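Local coordinates for protein glycosyl hydrolase (PDB 5NDX) that probably hydrolyses O-glycosidic bonds as a bacterial family 39 α-L-iduronidase, an orthologue of the human lysosomal enzyme, at residues M453-W456 against E457-D461; E485-R488 against A489-P492; N225-K228 against E229-P233; A30-L33 against L34-E37. The protein carries 2 engineered substitutions. All coordinates share one frame; numbering follows the deposited sequence.

Contact 1: residues M453-W456 against E457-D461; sequences MEVW and EAQRD
E457 meets M453 one turn back, where helix 452-457 runs out into a loop, and the stretch illustrates how a short helix settles its last donors and acceptors. The amide of E457 gives a normal helical bond to the carbonyl of M453, N to O 2.9 Å. The next amide, A458 N, reaches E454 O at 3.1 Å and also leans weakly on V455 O. One residue on, the spacing shortens: Q459 N binds W456 O at 3.0 Å in an i to i+3 bond, with the donor well above the carbonyl plane instead of on a lone pair.

The side chains follow the same turn. M453 has CG anti to the backbone N (chi1 -164°) and stays extended, which lays its CE 3.6 Å from OE2 of E457; that oxygen has its strong partner in K281, by a salt bridge. Q459 points at the helix, its CG 3.4 Å from V455 O, and its amide stands at the edge of the indole of W456, the two planes 72° apart. There OE1 lies 3.7 Å from W456 CD1, close to the ring plane, and is buried without a polar partner in the model. NE2 is served by Q482 O and E485 OE1, both on helix 480-489, while W456 NE1 donates to P475 O and the indole stacks on W320.

The backbone thus spends its final donors within the turn, whereas W456 NE1, E457 OE2 and Q459 NE2 find their partners in neighbouring parts of the fold. Burying OE1 without a polar partner probably carries some cost, while NE2 of the same amide is bonded twice.

Contact 2: residues E485-R488 against A489-P492; sequences ELRR and AQEP
A489 and E485 join across the last turn of helix 480-489, a C-terminal helix end that leads into strand 493-503 of the large mixed sheet. The carbonyl of E485 accepts A489 N at 3.2 Å in a nearly straight i to i+4 bond; its carboxylate points away, toward Q459. L486 offers its carbonyl to Q490 N at 2.8 Å, but the angle at the hydrogen is only 118° and the bond is weak. The leucyl side chain itself packs on V455 and W456 of helix 452-457.

R487 comes next. Its chain lies alongside that of Q490, both pointing the same way, and CG of Q490 sits 3.4 Å from R487 O. The guanidinium is held by a salt bridge to D359. The carbonyls of R487 and R488 each accept from a water instead of from an amide of the next segment. E491, bent at chi2 (-53°), brings OE2 back over the turn while OE1 pairs with K362. One water donates both to R487 O and to E491 OE2; a second links R488 O with E491 O, lying 2.7 Å from each of these two oxygens.

Contact 3: residues N225-K228 against E229-P233; sequences NGSK and EDLTP. With SO4 (sulfate ion), chain C.
S227 reaches across to the backbone of E229 at the bend of a surface loop, between strand 216-219 and helix 235-252 of the catalytic barrel. The serine side chain is directed at the segment that follows, with OG anti to the backbone N (chi1 175°) and thereby beside its own carbonyl carbon. From there it accepts the amide of E229, N to OG 2.8 Å, the bond of an ST turn. The same oxygen has CB of E229 at 3.4 Å, and the glutamate chain, bent at chi2, curls back along the K228 carbonyl carbon.

L231 packs against the serine's CB: its CD1 touches S227 CB at 3.7 Å and lies 3.9 Å from N225 O, a carbonyl that also accepts from Q269. Between E229 and L231, D230 is the centre of an inverse gamma turn, closed by a weak bond from L231 N to E229 O at 2.9 Å. K228 leads away from all this, its NZ weakly bonded to a sulfate oxygen, O1, at 3.3 Å.

One hydroxyl acceptor and a small apolar patch therefore probably help to hold the bend, while two of its charged groups have partners beyond it, K228 in a salt bridge with D274 and D230 in a hydrogen bond with H276.

Contact 4: residues A30-L33 against L34-E37; sequences AELL and LEPE
E35 turns back over L32 just before helix 36-45, and its side chain can be followed outward as a compact example of a pre-helical turn. CB rests 3.4 Å from the carbonyl oxygen of L32. CG, placed anti to the carbonyl carbon by chi1 (-67°), stays over the same residue, 3.9 Å from L32 O and 4.3 Å from CD2 of the leucine. A bend at chi2 (-55°) then carries the carboxylate away from the leucine and splits its duties. OE2 accepts a hydrogen bond from a water at 2.6 Å, and that water also donates to E31 O; OE1 makes a salt bridge with R332, which reaches E37 as well.

Beneath the side chain, the backbone is wound as a 3-10 turn. L34 N binds E31 O at 2.9 Å, and E35 N binds L32 O at 3.0 Å; each is an i to i+3 bond, with the donor standing above the carbonyl plane. E31 O thus accepts both an amide and a water, while CB of L34 packs against it at 3.5 Å. A further water joins L33 O to E35 O, tying the turn to the residue at the N-cap position.

The leucines set the turn into the fold. L33 is buried against A81, V84 and M85 of helix 76-87 and reaches V58, and L32 leans on F27 and F334. The arrangement is that of a β-to-α connection in a TIM barrel: 3-10 winding after strand 24-27 delivers the chain, through an N-cap residue and a proline in the first turn, into helix 36-45.

How the contacts relate
Contacts 1 and 2 form the one touching pair: their centres lie 12 Å apart, and the two helices touch where Q459 NE2 comes within 3.1 Å of E485 OE1. They are the C-terminal ends of two helices that follow each other in the chain. Contact 3 lies in a loop of the barrel and contact 4 at the entry to helix 36-45, with centres about 29 Å apart. The side chain of N225 in contact 3 is about 7 Å from a bound iduronide glycoside and about 12 Å from the side chain of Q146, the engineered residue at the predicted proton-donor position. In contact 4, the side chain of L32 is about 10 Å from a bound glycoside.

Contact 1: residues M453-W456 against E457-D461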
ATOM      1  N   MET A 453     -18.294   4.564   1.468  1.00 30.22           N
ATOM      2  CA  MET A 453     -19.273   3.504   1.566  1.00 31.41           C
ATOM      3  C   MET A 453     -20.534   3.951   2.303  1.00 32.55           C
ATOM      4  O   MET A 453     -21.630   3.575   1.875  1.00 31.02           O
ATOM      5  CB  MET A 453     -18.687   2.237   2.228  1.00 31.57           C
ATOM      6  CG  MET A 453     -19.551   0.988   2.014  1.00 32.45           C
ATOM      7  SD  MET A 453     -18.794  -0.522   2.634  1.00 32.43           S
ATOM      8  CE  MET A 453     -20.102  -1.721   2.267  1.00 35.87           C
ATOM      9  N   GLU A 454     -20.386   4.710   3.414  1.00 32.54           N
ATOM     10  CA  GLU A 454     -21.532   5.251   4.137  1.00 32.94           C
ATOM     11  C   GLU A 454     -22.318   6.187   3.218  1.00 32.74           C
ATOM     12  O   GLU A 454     -23.569   6.180   3.190  1.00 32.81           O
ATOM     13  CB  GLU A 454     -21.164   6.004   5.435  1.00 33.94           C
ATOM     14  CG  GLU A 454     -20.730   5.107   6.601  1.00 36.15           C
ATOM     15  CD  GLU A 454     -19.255   4.597   6.494  1.00 37.48           C
ATOM     16  OE1 GLU A 454     -18.543   4.842   5.486  1.00 36.93           O
ATOM     17  OE2 GLU A 454     -18.821   3.890   7.435  1.00 38.97           O
ATOM     18  N   VAL A 455     -21.595   6.979   2.449  1.00 31.19           N
ATOM     19  CA  VAL A 455     -22.242   7.920   1.562  1.00 31.61           C
ATOM     20  C   VAL A 455     -23.071   7.152   0.518  1.00 32.07           C
ATOM     21  O   VAL A 455     -24.191   7.509   0.235  1.00 32.37           O
ATOM     22  CB  VAL A 455     -21.207   8.849   0.912  1.00 32.59           C
ATOM     23  CG1 VAL A 455     -21.866   9.676  -0.174  1.00 34.39           C
ATOM     24  CG2 VAL A 455     -20.608   9.770   1.967  1.00 32.72           C
ATOM     25  N   TRP A 456     -22.457   6.146  -0.097  1.00 32.81           N
ATOM     26  CA  TRP A 456     -23.107   5.306  -1.070  1.00 33.58           C
ATOM     27  C   TRP A 456     -24.352   4.597  -0.528  1.00 34.26           C
ATOM     28  O   TRP A 456     -25.386   4.566  -1.212  1.00 33.04           O
ATOM     29  CB  TRP A 456     -22.115   4.251  -1.545  1.00 34.96           C
ATOM     30  CG  TRP A 456     -22.652   3.233  -2.530  1.00 36.57           C
ATOM     31  CD1 TRP A 456     -23.113   3.467  -3.801  1.00 37.64           C
ATOM     32  CD2 TRP A 456     -22.742   1.822  -2.325  1.00 35.90           C
ATOM     33  NE1 TRP A 456     -23.456   2.290  -4.397  1.00 36.99           N
ATOM     34  CE2 TRP A 456     -23.232   1.260  -3.518  1.00 37.57           C
ATOM     35  CE3 TRP A 456     -22.448   0.978  -1.248  1.00 35.17           C
ATOM     36  CZ2 TRP A 456     -23.458  -0.126  -3.661  1.00 37.96           C
ATOM     37  CZ3 TRP A 456     -22.663  -0.400  -1.387  1.00 37.85           C
ATOM     38  CH2 TRP A 456     -23.145  -0.938  -2.600  1.00 38.10           C
ATOM     39  N   GLU A 457     -24.260   4.049   0.689  1.00 33.27           N
ATOM     40  CA  GLU A 457     -25.391   3.359   1.285  1.00 34.87           C
ATOM     41  C   GLU A 457     -26.556   4.329   1.482  1.00 35.73           C
ATOM     42  O   GLU A 457     -27.689   3.928   1.428  1.00 32.85           O
ATOM     43  CB  GLU A 457     -25.038   2.716   2.643  1.00 35.61           C
ATOM     44  CG  GLU A 457     -24.207   1.467   2.502  1.00 37.87           C
ATOM     45  CD  GLU A 457     -23.858   0.784   3.836  1.00 39.44           C
ATOM     46  OE1 GLU A 457     -24.636   0.833   4.826  1.00 41.20           O
ATOM     47  OE2 GLU A 457     -22.773   0.183   3.857  1.00 40.50           O
ATOM     48  N   ALA A 458     -26.266   5.600   1.731  1.00 35.77           N
ATOM     49  CA  ALA A 458     -27.339   6.601   1.931  1.00 36.27           C
ATOM     50  C   ALA A 458     -27.820   7.184   0.590  1.00 36.23           C
ATOM     51  O   ALA A 458     -28.763   7.952   0.592  1.00 36.69           O
ATOM     52  CB  ALA A 458     -26.895   7.728   2.881  1.00 34.45           C
ATOM     53  N   GLN A 459     -27.197   6.856  -0.537  1.00 35.77           N
ATOM     54  CA  GLN A 459     -27.653   7.398  -1.811  1.00 38.28           C
ATOM     55  C   GLN A 459     -28.915   6.638  -2.273  1.00 39.71           C
ATOM     56  O   GLN A 459     -28.912   5.403  -2.276  1.00 40.39           O
ATOM     57  CB  GLN A 459     -26.572   7.277  -2.879  1.00 38.75           C
ATOM     58  CG  GLN A 459     -25.477   8.313  -2.759  1.00 38.32           C
ATOM     59  CD  GLN A 459     -24.327   8.086  -3.714  1.00 37.94           C
ATOM     60  OE1 GLN A 459     -24.116   7.000  -4.234  1.00 37.81           O
ATOM     61  NE2 GLN A 459     -23.559   9.113  -3.916  1.00 36.62           N
ATOM     62  N   ARG A 460     -29.959   7.356  -2.681  1.00 40.42           N
ATOM     63  CA  ARG A 460     -31.181   6.687  -3.187  1.00 43.91           C
ATOM     64  C   ARG A 460     -30.913   6.108  -4.561  1.00 44.13           C
ATOM     65  O   ARG A 460     -30.329   6.778  -5.421  1.00 42.92           O
ATOM     66  CB  ARG A 460     -32.391   7.618  -3.222  1.00 51.49           C
ATOM     67  CG  ARG A 460     -33.762   6.947  -3.557  1.00 58.54           C
ATOM     68  CD  ARG A 460     -34.914   7.963  -3.448  1.00 65.84           C
ATOM     69  NE  ARG A 460     -34.647   9.145  -4.304  1.00 72.99           N
ATOM     70  CZ  ARG A 460     -34.160  10.353  -3.925  1.00 78.62           C
ATOM     71  NH1 ARG A 460     -33.869  10.652  -2.652  1.00 81.66           N
ATOM     72  NH2 ARG A 460     -33.965  11.304  -4.851  1.00 76.98           N
ATOM     73  N   ASP A 461     -31.266   4.836  -4.742  1.00 41.98           N
ATOM     74  CA  ASP A 461     -31.094   4.176  -6.021  1.00 44.03           C
ATOM     75  C   ASP A 461     -32.214   4.690  -6.891  1.00 46.19           C
ATOM     76  O   ASP A 461     -33.406   4.445  -6.616  1.00 44.85           O
ATOM     77  CB  ASP A 461     -31.165   2.667  -5.852  1.00 45.17           C
ATOM     78  CG  ASP A 461     -30.942   1.926  -7.123  1.00 46.04           C
ATOM     79  OD1 ASP A 461     -30.976   2.545  -8.210  1.00 46.89           O
ATOM     80  OD2 ASP A 461     -30.778   0.685  -7.016  1.00 48.15           O
TER

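Contact 2: residues E485-R488 against A489-P492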
ATOM      1  N   GLU A 485     -20.399  12.787  -5.777  1.00 34.79           N
ATOM      2  CA  GLU A 485     -20.534  12.763  -4.327  1.00 35.66           C
ATOM      3  C   GLU A 485     -19.599  11.713  -3.695  1.00 33.58           C
ATOM      4  O   GLU A 485     -18.950  11.996  -2.711  1.00 32.63           O
ATOM      5  CB  GLU A 485     -22.021  12.588  -3.959  1.00 37.65           C
ATOM      6  CG  GLU A 485     -22.353  12.540  -2.488  1.00 42.99           C
ATOM      7  CD  GLU A 485     -23.856  12.149  -2.181  1.00 46.99           C
ATOM      8  OE1 GLU A 485     -24.695  11.861  -3.107  1.00 46.28           O
ATOM      9  OE2 GLU A 485     -24.189  12.135  -0.976  1.00 47.21           O
ATOM     10  N   LEU A 486     -19.475  10.533  -4.288  1.00 33.17           N
ATOM     11  CA  LEU A 486     -18.574   9.505  -3.773  1.00 33.38           C
ATOM     12  C   LEU A 486     -17.129   9.894  -3.898  1.00 32.46           C
ATOM     13  O   LEU A 486     -16.331   9.654  -2.975  1.00 30.15           O
ATOM     14  CB  LEU A 486     -18.790   8.137  -4.465  1.00 34.93           C
ATOM     15  CG  LEU A 486     -20.159   7.470  -4.286  1.00 36.09           C
ATOM     16  CD1 LEU A 486     -20.143   6.125  -4.953  1.00 36.51           C
ATOM     17  CD2 LEU A 486     -20.623   7.294  -2.851  1.00 35.35           C
ATOM     18  N   ARG A 487     -16.763  10.498  -5.020  1.00 33.20           N
ATOM     19  CA  ARG A 487     -15.389  10.919  -5.225  1.00 33.78           C
ATOM     20  C   ARG A 487     -14.976  12.114  -4.315  1.00 34.57           C
ATOM     21  O   ARG A 487     -13.768  12.296  -4.051  1.00 34.70           O
ATOM     22  CB  ARG A 487     -15.114  11.245  -6.718  1.00 35.42           C
ATOM     23  CG  ARG A 487     -15.192  10.015  -7.588  1.00 37.04           C
ATOM     24  CD  ARG A 487     -14.543  10.202  -8.934  1.00 39.70           C
ATOM     25  NE  ARG A 487     -14.203   8.915  -9.532  1.00 39.94           N
ATOM     26  CZ  ARG A 487     -14.967   8.292 -10.410  1.00 40.91           C
ATOM     27  NH1 ARG A 487     -16.093   8.848 -10.844  1.00 42.73           N
ATOM     28  NH2 ARG A 487     -14.606   7.108 -10.860  1.00 39.36           N
ATOM     29  N   ARG A 488     -15.922  12.943  -3.880  1.00 33.75           N
ATOM     30  CA  ARG A 488     -15.621  13.944  -2.828  1.00 36.45           C
ATOM     31  C   ARG A 488     -15.331  13.228  -1.497  1.00 33.43           C
ATOM     32  O   ARG A 488     -14.339  13.532  -0.814  1.00 30.92           O
ATOM     33  CB  ARG A 488     -16.761  14.946  -2.662  1.00 41.44           C
ATOM     34  CG  ARG A 488     -16.621  16.052  -1.587  1.00 49.29           C
ATOM     35  CD  ARG A 488     -17.876  16.972  -1.467  1.00 54.36           C
ATOM     36  NE  ARG A 488     -18.714  17.023  -2.724  1.00 67.27           N
ATOM     37  CZ  ARG A 488     -19.986  16.544  -2.921  1.00 69.93           C
ATOM     38  NH1 ARG A 488     -20.715  15.956  -1.942  1.00 68.54           N
ATOM     39  NH2 ARG A 488     -20.561  16.652  -4.145  1.00 67.74           N
ATOM     40  N   ALA A 489     -16.174  12.252  -1.171  1.00 31.36           N
ATOM     41  CA  ALA A 489     -16.060  11.515   0.067  1.00 31.59           C
ATOM     42  C   ALA A 489     -14.873  10.588   0.111  1.00 32.00           C
ATOM     43  O   ALA A 489     -14.418  10.277   1.224  1.00 31.15           O
ATOM     44  CB  ALA A 489     -17.344  10.714   0.366  1.00 31.35           C
ATOM     45  N   GLN A 490     -14.327  10.181  -1.040  1.00 30.58           N
ATOM     46  CA  GLN A 490     -13.298   9.156  -1.045  1.00 31.04           C
ATOM     47  C   GLN A 490     -11.931   9.681  -0.654  1.00 31.58           C
ATOM     48  O   GLN A 490     -11.057   8.881  -0.328  1.00 31.86           O
ATOM     49  CB  GLN A 490     -13.141   8.487  -2.415  1.00 31.67           C
ATOM     50  CG  GLN A 490     -12.314   9.283  -3.450  1.00 31.44           C
ATOM     51  CD  GLN A 490     -12.242   8.654  -4.828  1.00 31.41           C
ATOM     52  OE1 GLN A 490     -11.538   9.181  -5.749  1.00 36.18           O
ATOM     53  NE2 GLN A 490     -12.911   7.571  -5.018  1.00 29.06           N
ATOM     54  N   GLU A 491     -11.752  11.004  -0.701  1.00 32.31           N
ATOM     55  CA  GLU A 491     -10.448  11.611  -0.456  1.00 33.22           C
ATOM     56  C   GLU A 491     -10.184  11.816   1.034  1.00 31.56           C
ATOM     57  O   GLU A 491     -11.081  12.246   1.764  1.00 30.93           O
ATOM     58  CB  GLU A 491     -10.312  12.972  -1.167  1.00 34.69           C
ATOM     59  CG  GLU A 491     -10.487  12.957  -2.699  1.00 35.21           C
ATOM     60  CD  GLU A 491      -9.607  11.963  -3.445  1.00 36.84           C
ATOM     61  OE1 GLU A 491      -8.532  11.551  -2.910  1.00 36.32           O
ATOM     62  OE2 GLU A 491      -9.982  11.617  -4.621  1.00 39.86           O
ATOM     63  N   PRO A 492      -8.950  11.537   1.483  1.00 31.87           N
ATOM     64  CA  PRO A 492      -8.604  11.782   2.909  1.00 32.32           C
ATOM     65  C   PRO A 492      -9.050  13.190   3.286  1.00 31.90           C
ATOM     66  O   PRO A 492      -8.654  14.182   2.655  1.00 31.94           O
ATOM     67  CB  PRO A 492      -7.092  11.659   2.916  1.00 32.99           C
ATOM     68  CG  PRO A 492      -6.820  10.656   1.863  1.00 31.96           C
ATOM     69  CD  PRO A 492      -7.838  10.908   0.766  1.00 31.20           C
TER
HETATM   70  O   HOH W   1     -11.716  13.027  -5.785  1.00 41.38           O
HETATM   71  O   HOH W   2     -13.393  13.574   1.680  1.00 31.68           O

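Contact 3: residues N225-K228 against E229-P233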
ATOM      1  N   ASN A 225      -8.365 -16.838  10.060  1.00 38.14           N
ATOM      2  CA  ASN A 225      -8.684 -17.770   9.023  1.00 39.44           C
ATOM      3  C   ASN A 225      -9.780 -17.284   8.077  1.00 37.05           C
ATOM      4  O   ASN A 225     -10.622 -16.488   8.459  1.00 36.04           O
ATOM      5  CB  ASN A 225      -9.147 -19.103   9.689  1.00 42.52           C
ATOM      6  CG  ASN A 225      -8.983 -20.285   8.771  1.00 46.79           C
ATOM      7  OD1 ASN A 225      -8.194 -20.256   7.785  1.00 48.21           O
ATOM      8  ND2 ASN A 225      -9.700 -21.373   9.095  1.00 48.67           N
ATOM      9  N   GLY A 226      -9.735 -17.791   6.851  1.00 37.57           N
ATOM     10  CA  GLY A 226     -10.743 -17.563   5.821  1.00 39.41           C
ATOM     11  C   GLY A 226     -12.074 -18.144   6.260  1.00 39.56           C
ATOM     12  O   GLY A 226     -12.072 -19.173   6.877  1.00 37.42           O
ATOM     13  N   SER A 227     -13.188 -17.441   6.002  1.00 38.05           N
ATOM     14  CA  SER A 227     -14.510 -17.943   6.324  1.00 37.84           C
ATOM     15  C   SER A 227     -15.551 -17.087   5.630  1.00 38.36           C
ATOM     16  O   SER A 227     -15.305 -15.931   5.334  1.00 36.42           O
ATOM     17  CB  SER A 227     -14.712 -17.840   7.846  1.00 37.87           C
ATOM     18  OG  SER A 227     -15.991 -18.204   8.190  1.00 39.01           O
ATOM     19  N   LYS A 228     -16.753 -17.624   5.483  1.00 38.35           N
ATOM     20  CA  LYS A 228     -17.923 -16.831   5.123  1.00 38.86           C
ATOM     21  C   LYS A 228     -18.449 -16.064   6.310  1.00 35.82           C
ATOM     22  O   LYS A 228     -19.210 -15.100   6.123  1.00 36.02           O
ATOM     23  CB  LYS A 228     -19.091 -17.714   4.667  1.00 43.68           C
ATOM     24  CG  LYS A 228     -18.789 -18.690   3.566  1.00 47.78           C
ATOM     25  CD  LYS A 228     -18.369 -17.929   2.354  1.00 51.26           C
ATOM     26  CE  LYS A 228     -18.122 -18.867   1.178  1.00 55.32           C
ATOM     27  NZ  LYS A 228     -17.565 -17.965   0.132  1.00 61.08           N
ATOM     28  N   GLU A 229     -18.088 -16.501   7.513  1.00 33.43           N
ATOM     29  CA  GLU A 229     -18.443 -15.774   8.730  1.00 35.64           C
ATOM     30  C   GLU A 229     -17.463 -14.651   8.953  1.00 34.73           C
ATOM     31  O   GLU A 229     -16.297 -14.778   8.590  1.00 33.59           O
ATOM     32  CB  GLU A 229     -18.429 -16.681   9.957  1.00 37.32           C
ATOM     33  CG  GLU A 229     -19.744 -17.439  10.108  1.00 40.63           C
ATOM     34  CD  GLU A 229     -19.901 -18.510   9.083  1.00 42.51           C
ATOM     35  OE1 GLU A 229     -19.038 -19.376   9.082  1.00 43.50           O
ATOM     36  OE2 GLU A 229     -20.844 -18.464   8.289  1.00 47.35           O
ATOM     37  N   ASP A 230     -17.928 -13.590   9.584  1.00 33.86           N
ATOM     38  CA  ASP A 230     -17.044 -12.505  10.039  1.00 35.56           C
ATOM     39  C   ASP A 230     -16.271 -12.830  11.295  1.00 35.05           C
ATOM     40  O   ASP A 230     -16.519 -12.301  12.380  1.00 36.38           O
ATOM     41  CB  ASP A 230     -17.823 -11.203  10.226  1.00 37.12           C
ATOM     42  CG  ASP A 230     -18.200 -10.559   8.907  1.00 40.12           C
ATOM     43  OD1 ASP A 230     -17.790 -11.012   7.829  1.00 40.99           O
ATOM     44  OD2 ASP A 230     -18.936  -9.576   8.942  1.00 48.96           O
ATOM     45  N   LEU A 231     -15.313 -13.721  11.148  1.00 34.35           N
ATOM     46  CA  LEU A 231     -14.437 -14.036  12.230  1.00 34.81           C
ATOM     47  C   LEU A 231     -13.591 -12.789  12.552  1.00 35.17           C
ATOM     48  O   LEU A 231     -13.384 -11.905  11.695  1.00 33.62           O
ATOM     49  CB  LEU A 231     -13.549 -15.219  11.829  1.00 34.61           C
ATOM     50  CG  LEU A 231     -14.265 -16.515  11.434  1.00 35.06           C
ATOM     51  CD1 LEU A 231     -13.215 -17.593  11.166  1.00 36.04           C
ATOM     52  CD2 LEU A 231     -15.258 -17.028  12.450  1.00 34.93           C
ATOM     53  N   THR A 232     -13.148 -12.729  13.800  1.00 34.39           N
ATOM     54  CA  THR A 232     -12.492 -11.553  14.356  1.00 35.80           C
ATOM     55  C   THR A 232     -10.964 -11.634  14.148  1.00 34.29           C
ATOM     56  O   THR A 232     -10.346 -12.550  14.643  1.00 35.83           O
ATOM     57  CB  THR A 232     -12.830 -11.424  15.852  1.00 34.74           C
ATOM     58  OG1 THR A 232     -14.228 -11.124  15.957  1.00 36.45           O
ATOM     59  CG2 THR A 232     -12.078 -10.262  16.463  1.00 34.94           C
ATOM     60  N   PRO A 233     -10.362 -10.719  13.384  1.00 34.13           N
ATOM     61  CA  PRO A 233      -8.874 -10.725  13.322  1.00 34.91           C
ATOM     62  C   PRO A 233      -8.181 -10.717  14.699  1.00 35.90           C
ATOM     63  O   PRO A 233      -8.615 -10.005  15.579  1.00 38.67           O
ATOM     64  CB  PRO A 233      -8.545  -9.416  12.582  1.00 34.18           C
ATOM     65  CG  PRO A 233      -9.759  -9.162  11.725  1.00 34.08           C
ATOM     66  CD  PRO A 233     -10.937  -9.629  12.579  1.00 33.65           C
TER
HETATM   67  S   SO4 C 702     -20.897 -15.637  -1.246  0.50 59.86           S
HETATM   68  O1  SO4 C 702     -19.560 -15.998  -1.576  1.00140.29           O
HETATM   69  O2  SO4 C 702     -20.870 -14.803  -0.086  0.50 64.04           O
HETATM   70  O3  SO4 C 702     -21.559 -16.881  -0.986  1.00139.94           O
HETATM   71  O4  SO4 C 702     -21.572 -14.929  -2.287  0.50 68.59           O

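Contact 4: residues A30-L33 against L34-E37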
ATOM      1  N   ALA A  30      -0.979 -11.940 -12.634  1.00 40.62           N
ATOM      2  CA  ALA A  30      -0.178 -10.937 -13.330  1.00 41.17           C
ATOM      3  C   ALA A  30      -0.866 -10.333 -14.539  1.00 42.19           C
ATOM      4  O   ALA A  30      -0.617  -9.173 -14.876  1.00 40.43           O
ATOM      5  CB  ALA A  30       1.157 -11.540 -13.737  1.00 41.60           C
ATOM      6  N   GLU A  31      -1.751 -11.097 -15.163  1.00 41.73           N
ATOM      7  CA  GLU A  31      -2.503 -10.620 -16.328  1.00 44.77           C
ATOM      8  C   GLU A  31      -3.319  -9.369 -16.037  1.00 42.67           C
ATOM      9  O   GLU A  31      -3.558  -8.580 -16.959  1.00 42.16           O
ATOM     10  CB  GLU A  31      -3.468 -11.708 -16.856  1.00 48.26           C
ATOM     11  CG  GLU A  31      -2.795 -12.826 -17.628  1.00 52.25           C
ATOM     12  CD  GLU A  31      -2.154 -13.906 -16.755  1.00 57.16           C
ATOM     13  OE1 GLU A  31      -2.253 -13.840 -15.503  1.00 55.99           O
ATOM     14  OE2 GLU A  31      -1.531 -14.839 -17.337  1.00 62.67           O
ATOM     15  N   LEU A  32      -3.741  -9.152 -14.783  1.00 41.27           N
ATOM     16  CA  LEU A  32      -4.448  -7.894 -14.453  1.00 41.23           C
ATOM     17  C   LEU A  32      -3.638  -6.692 -14.770  1.00 39.35           C
ATOM     18  O   LEU A  32      -4.216  -5.652 -15.082  1.00 41.70           O
ATOM     19  CB  LEU A  32      -4.896  -7.834 -12.988  1.00 43.05           C
ATOM     20  CG  LEU A  32      -5.908  -8.879 -12.576  1.00 44.51           C
ATOM     21  CD1 LEU A  32      -6.239  -8.659 -11.110  1.00 46.35           C
ATOM     22  CD2 LEU A  32      -7.150  -8.834 -13.451  1.00 47.14           C
ATOM     23  N   LEU A  33      -2.305  -6.803 -14.782  1.00 39.08           N
ATOM     24  CA  LEU A  33      -1.471  -5.640 -15.133  1.00 40.05           C
ATOM     25  C   LEU A  33      -1.690  -5.158 -16.575  1.00 41.80           C
ATOM     26  O   LEU A  33      -1.387  -4.028 -16.899  1.00 40.24           O
ATOM     27  CB  LEU A  33       0.013  -5.931 -14.929  1.00 40.07           C
ATOM     28  CG  LEU A  33       0.524  -5.982 -13.509  1.00 41.03           C
ATOM     29  CD1 LEU A  33       1.864  -6.680 -13.360  1.00 42.69           C
ATOM     30  CD2 LEU A  33       0.656  -4.559 -12.965  1.00 40.05           C
ATOM     31  N   LEU A  34      -2.233  -6.002 -17.431  1.00 43.75           N
ATOM     32  CA  LEU A  34      -2.536  -5.613 -18.812  1.00 45.83           C
ATOM     33  C   LEU A  34      -3.928  -5.012 -18.962  1.00 45.88           C
ATOM     34  O   LEU A  34      -4.222  -4.521 -20.013  1.00 46.77           O
ATOM     35  CB  LEU A  34      -2.453  -6.824 -19.742  1.00 47.70           C
ATOM     36  CG  LEU A  34      -1.165  -7.653 -19.571  1.00 51.56           C
ATOM     37  CD1 LEU A  34      -1.245  -8.947 -20.384  1.00 54.81           C
ATOM     38  CD2 LEU A  34       0.068  -6.842 -19.921  1.00 48.81           C
ATOM     39  N   GLU A  35      -4.769  -5.042 -17.936  1.00 45.04           N
ATOM     40  CA  GLU A  35      -6.149  -4.538 -18.043  1.00 46.64           C
ATOM     41  C   GLU A  35      -6.228  -3.028 -17.778  1.00 45.82           C
ATOM     42  O   GLU A  35      -5.506  -2.512 -16.942  1.00 43.55           O
ATOM     43  CB  GLU A  35      -7.042  -5.230 -17.011  1.00 47.78           C
ATOM     44  CG  GLU A  35      -7.278  -6.721 -17.228  1.00 51.53           C
ATOM     45  CD  GLU A  35      -7.844  -7.051 -18.624  1.00 54.65           C
ATOM     46  OE1 GLU A  35      -8.641  -6.300 -19.209  1.00 55.24           O
ATOM     47  OE2 GLU A  35      -7.447  -8.074 -19.169  1.00 60.30           O
ATOM     48  N   PRO A  36      -7.150  -2.319 -18.440  1.00 45.04           N
ATOM     49  CA  PRO A  36      -7.251  -0.869 -18.176  1.00 44.74           C
ATOM     50  C   PRO A  36      -7.671  -0.467 -16.752  1.00 43.33           C
ATOM     51  O   PRO A  36      -7.282   0.605 -16.273  1.00 41.70           O
ATOM     52  CB  PRO A  36      -8.284  -0.396 -19.199  1.00 46.50           C
ATOM     53  CG  PRO A  36      -9.051  -1.644 -19.548  1.00 45.57           C
ATOM     54  CD  PRO A  36      -8.016  -2.731 -19.552  1.00 44.35           C
ATOM     55  N   GLU A  37      -8.443  -1.311 -16.086  1.00 40.78           N
ATOM     56  CA  GLU A  37      -8.809  -1.053 -14.723  1.00 41.89           C
ATOM     57  C   GLU A  37      -7.558  -0.938 -13.811  1.00 41.39           C
ATOM     58  O   GLU A  37      -7.439   0.009 -13.049  1.00 39.38           O
ATOM     59  CB  GLU A  37      -9.717  -2.131 -14.181  1.00 44.78           C
ATOM     60  CG  GLU A  37     -11.069  -2.255 -14.884  1.00 44.14           C
ATOM     61  CD  GLU A  37     -11.027  -3.130 -16.120  1.00 42.65           C
ATOM     62  OE1 GLU A  37      -9.931  -3.443 -16.651  1.00 40.44           O
ATOM     63  OE2 GLU A  37     -12.103  -3.509 -16.573  1.00 44.20           O
TER
HETATM   64  O   HOH W   3      -5.194  -9.367 -19.071  1.00 55.60           O
HETATM   65  O   HOH W   4      -2.696  -2.028 -17.538  1.00 60.00           O